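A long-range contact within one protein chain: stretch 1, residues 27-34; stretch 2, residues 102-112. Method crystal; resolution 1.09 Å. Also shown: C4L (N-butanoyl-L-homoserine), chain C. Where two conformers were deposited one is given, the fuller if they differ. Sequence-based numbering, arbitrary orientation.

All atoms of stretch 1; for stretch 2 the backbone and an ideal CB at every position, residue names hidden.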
# COMPACT_ATOMS: atom_id res chain seq x y z
N LEU A 27 -0.65 12.11 -5.45
CA LEU A 27 -0.13 10.79 -5.11
C LEU A 27 -1.03 10.19 -4.04
O LEU A 27 -1.13 10.75 -2.95
CB LEU A 27 1.29 10.90 -4.55
CG LEU A 27 1.87 9.59 -4.02
CD1 LEU A 27 2.27 8.65 -5.15
CD2 LEU A 27 3.04 9.84 -3.08
N LEU A 28 -1.68 9.08 -4.36
CA LEU A 28 -2.43 8.32 -3.37
C LEU A 28 -1.48 7.31 -2.75
O LEU A 28 -0.88 6.50 -3.46
CB LEU A 28 -3.58 7.59 -4.05
CG LEU A 28 -4.31 6.56 -3.19
CD1 LEU A 28 -4.97 7.21 -2.00
CD2 LEU A 28 -5.35 5.81 -4.04
N MET A 29 -1.32 7.35 -1.43
CA MET A 29 -0.50 6.39 -0.70
C MET A 29 -1.43 5.48 0.10
O MET A 29 -2.24 5.98 0.88
CB MET A 29 0.47 7.10 0.25
CG MET A 29 1.43 8.03 -0.45
SD MET A 29 2.68 8.76 0.63
CE MET A 29 3.82 7.39 0.76
N ILE A 30 -1.30 4.17 -0.10
CA ILE A 30 -2.18 3.19 0.53
C ILE A 30 -1.37 2.34 1.50
O ILE A 30 -0.42 1.65 1.12
CB ILE A 30 -2.85 2.25 -0.51
CG1 ILE A 30 -3.47 3.04 -1.67
CG2 ILE A 30 -3.89 1.40 0.17
CD1 ILE A 30 -4.03 2.16 -2.76
N HIS A 31 -1.76 2.40 2.77
CA HIS A 31 -1.04 1.72 3.84
C HIS A 31 -1.25 0.20 3.86
O HIS A 31 -2.04 -0.36 3.09
CB HIS A 31 -1.42 2.32 5.19
CG HIS A 31 -2.83 2.03 5.61
ND1 HIS A 31 -3.24 0.81 6.11
CD2 HIS A 31 -3.94 2.82 5.60
CE1 HIS A 31 -4.53 0.86 6.38
NE2 HIS A 31 -4.98 2.06 6.09
N GLY A 32 -0.51 -0.45 4.75
CA GLY A 32 -0.51 -1.90 4.85
C GLY A 32 -1.44 -2.48 5.89
O GLY A 32 -2.22 -1.78 6.54
N ASN A 33 -1.36 -3.79 6.03
CA ASN A 33 -2.17 -4.56 6.95
C ASN A 33 -2.02 -4.03 8.38
O ASN A 33 -0.91 -3.96 8.91
CB ASN A 33 -1.71 -6.01 6.88
CG ASN A 33 -2.59 -6.97 7.64
OD1 ASN A 33 -3.20 -6.63 8.66
ND2 ASN A 33 -2.66 -8.20 7.14
N SER A 34 -3.15 -3.62 8.97
CA SER A 34 -3.19 -3.17 10.37
C SER A 34 -2.46 -1.86 10.60
O SER A 34 -2.13 -1.52 11.74
CB SER A 34 -2.68 -4.26 11.33
OG SER A 34 -3.44 -5.46 11.18
N UNK A 102 2.65 -2.87 0.75
CA UNK A 102 2.37 -4.21 1.20
C UNK A 102 0.92 -4.57 0.85
O UNK A 102 0.61 -4.65 -0.33
CB UNK A 102 2.62 -4.34 2.70
N UNK A 103 0.03 -4.79 1.82
CA UNK A 103 -1.39 -4.93 1.48
C UNK A 103 -1.81 -3.80 0.53
O UNK A 103 -2.55 -4.03 -0.42
CB UNK A 103 -2.25 -4.92 2.74
N UNK A 104 -1.34 -2.59 0.79
CA UNK A 104 -1.66 -1.46 -0.08
C UNK A 104 -1.20 -1.62 -1.52
O UNK A 104 -1.85 -1.11 -2.44
CB UNK A 104 -1.04 -0.19 0.50
N UNK A 105 -0.07 -2.29 -1.72
CA UNK A 105 0.39 -2.62 -3.06
C UNK A 105 -0.53 -3.60 -3.76
O UNK A 105 -0.81 -3.45 -4.95
CB UNK A 105 1.81 -3.19 -3.00
N UNK A 106 -1.00 -4.62 -3.04
CA UNK A 106 -1.96 -5.56 -3.60
C UNK A 106 -3.26 -4.83 -3.98
O UNK A 106 -3.87 -5.10 -5.01
CB UNK A 106 -2.25 -6.69 -2.60
N UNK A 107 -3.69 -3.92 -3.11
CA UNK A 107 -4.85 -3.07 -3.39
C UNK A 107 -4.62 -2.24 -4.65
O UNK A 107 -5.48 -2.15 -5.53
CB UNK A 107 -5.14 -2.15 -2.20
N UNK A 108 -3.44 -1.63 -4.75
CA UNK A 108 -3.09 -0.86 -5.93
C UNK A 108 -3.17 -1.67 -7.22
O UNK A 108 -3.63 -1.18 -8.25
CB UNK A 108 -1.68 -0.29 -5.77
N UNK A 109 -2.71 -2.92 -7.16
CA UNK A 109 -2.81 -3.80 -8.32
C UNK A 109 -4.29 -4.03 -8.70
O UNK A 109 -4.65 -3.98 -9.88
CB UNK A 109 -2.12 -5.13 -8.03
N UNK A 110 -5.14 -4.26 -7.71
CA UNK A 110 -6.57 -4.41 -7.98
C UNK A 110 -7.21 -3.09 -8.45
O UNK A 110 -8.25 -3.11 -9.09
CB UNK A 110 -7.28 -4.92 -6.73
N UNK A 111 -6.57 -1.95 -8.15
CA UNK A 111 -7.09 -0.67 -8.64
C UNK A 111 -6.82 -0.43 -10.11
O UNK A 111 -7.46 0.42 -10.72
CB UNK A 111 -6.49 0.48 -7.83
N UNK A 112 -5.87 -1.15 -10.70
CA UNK A 112 -5.53 -0.90 -12.09
C UNK A 112 -6.77 -0.98 -12.98
O UNK A 112 -6.99 -0.12 -13.83
CB UNK A 112 -4.47 -1.90 -12.56
O1 C4L C . 2.37 -5.34 5.74
C4 C4L C . 1.42 -5.89 5.13
O2 C4L C . 0.49 -5.25 4.59
C3 C4L C . 1.37 -7.39 5.05
C2 C4L C . 2.77 -8.01 5.17
C1 C4L C . 2.72 -9.47 5.58
O3 C4L C . 2.32 -9.59 6.95
N1 C4L C . 0.77 -7.87 3.80
C5 C4L C . -0.46 -8.37 3.73
O4 C4L C . -1.19 -8.50 4.71
C6 C4L C . -0.94 -8.82 2.37
C7 C4L C . -1.56 -10.21 2.48
C8 C4L C . -0.54 -11.27 2.89

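Position 102 directly precedes a helix that runs at 128° to strand 27-30. Its phi/psi of 64/-115 is a strained combination, easiest for glycine, though other residues can adopt it at a cost. CA-to-CB points sideways past Gly 32, toward the carboxylate of the bound C4L, so a small polar group would suit. The residue is Ser 102, whose OG lies only 2.6 Å from C4L C4, the carboxylate carbon.

At 103 the CB points toward stretch 1 and lies 3.6 Å from Asn 33 N. Gly 32 and Asn 33 offer mainly backbone there, and a medium or long apolar side chain could cover it; the position alone does not choose among them. It is Leu 103, with CD2 4.3 Å from Asn 33 CB. Its backbone matters equally: Leu 103 N and Asn 33 N each donate a hydrogen bond of 2.8 Å to C4L O2, so the two stretches together hold one carboxylate oxygen.

Position 104 is the most restricted. An ideal CB would sit 2.0 Å from Ile 30 O and 2.8 Å from His 31 O, both clashes, so only glycine fits. Gly 104 lets the backbones close in, its CA 4.7 Å from Ile 30 CA, and a CA-H...O contact joins Gly 104 CA to Ile 30 O at 3.6 Å, nearly straight at 173°.

Position 105 points away, and a CB there would be crowded by the carbonyl oxygen of 102 at 3.3 Å, which favours glycine without demanding it, since nothing in stretch 1 lies near; the residue is Gly 105. At 106, out of reach of stretch 1, many residues would serve; His 106 brings CD2 to 3.9 Å from C4L C6.

Position 107 points toward the strand, its CB 4.5 Å from Ile 30 CG2, which favours an aliphatic side chain such as valine, leucine or isoleucine. Ile 107 packs CG2 against Ile 30 CD1 at 4.0 Å.

At 108 the CB would point sideways, 4.5 Å from Ile 30 CD1, so stretch 1 would tolerate a small side chain. The residue is Gly 108, whose N approaches Ile 30 CD1 to 4.3 Å.

Positions 109 and 110 are out of reach and unconstrained by stretch 1; they are Ile 109 and Glu 110.

At 111 the CB points toward Leu 28 and Ile 30 but is too distant to touch them, calling for a long apolar side chain. Met 111 spans the gap, placing SD 3.8 Å from Ile 30 CD1 and CE 3.9 Å from Leu 28 CD2. Position 112, again out of reach, is Ile 112.

Stretch 2 102-112: SLGGHIGIEMI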
# COMPACT_ATOMS: atom_id res chain seq x y z
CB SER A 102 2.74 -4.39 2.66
OG SER A 102 2.87 -5.77 2.95
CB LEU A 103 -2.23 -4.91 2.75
CG LEU A 103 -3.75 -4.79 2.56
CD1 LEU A 103 -4.31 -5.98 1.79
CD2 LEU A 103 -4.45 -4.64 3.91
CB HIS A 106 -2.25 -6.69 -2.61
CG HIS A 106 -1.06 -7.53 -2.29
ND1 HIS A 106 -0.56 -8.49 -3.14
CD2 HIS A 106 -0.25 -7.54 -1.20
CE1 HIS A 106 0.50 -9.06 -2.59
NE2 HIS A 106 0.72 -8.50 -1.42
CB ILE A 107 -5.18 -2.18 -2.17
CG1 ILE A 107 -5.58 -3.06 -0.98
CG2 ILE A 107 -6.25 -1.15 -2.52
CD1 ILE A 107 -5.63 -2.31 0.33
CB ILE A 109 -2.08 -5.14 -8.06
CG1 ILE A 109 -0.57 -4.92 -7.90
CG2 ILE A 109 -2.37 -6.14 -9.18
CD1 ILE A 109 0.17 -6.13 -7.38
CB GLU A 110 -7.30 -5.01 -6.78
CG GLU A 110 -6.78 -6.39 -6.35
CD GLU A 110 -7.00 -7.49 -7.38
OE1 GLU A 110 -7.89 -7.35 -8.25
OE2 GLU A 110 -6.25 -8.49 -7.34
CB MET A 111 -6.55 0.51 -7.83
CG MET A 111 -7.15 0.64 -6.46
SD MET A 111 -6.52 2.08 -5.57
CE MET A 111 -7.30 3.43 -6.44
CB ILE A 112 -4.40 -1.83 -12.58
CG1 ILE A 112 -3.09 -1.50 -11.84
CG2 ILE A 112 -4.21 -1.72 -14.09
CD1 ILE A 112 -1.98 -2.49 -12.10
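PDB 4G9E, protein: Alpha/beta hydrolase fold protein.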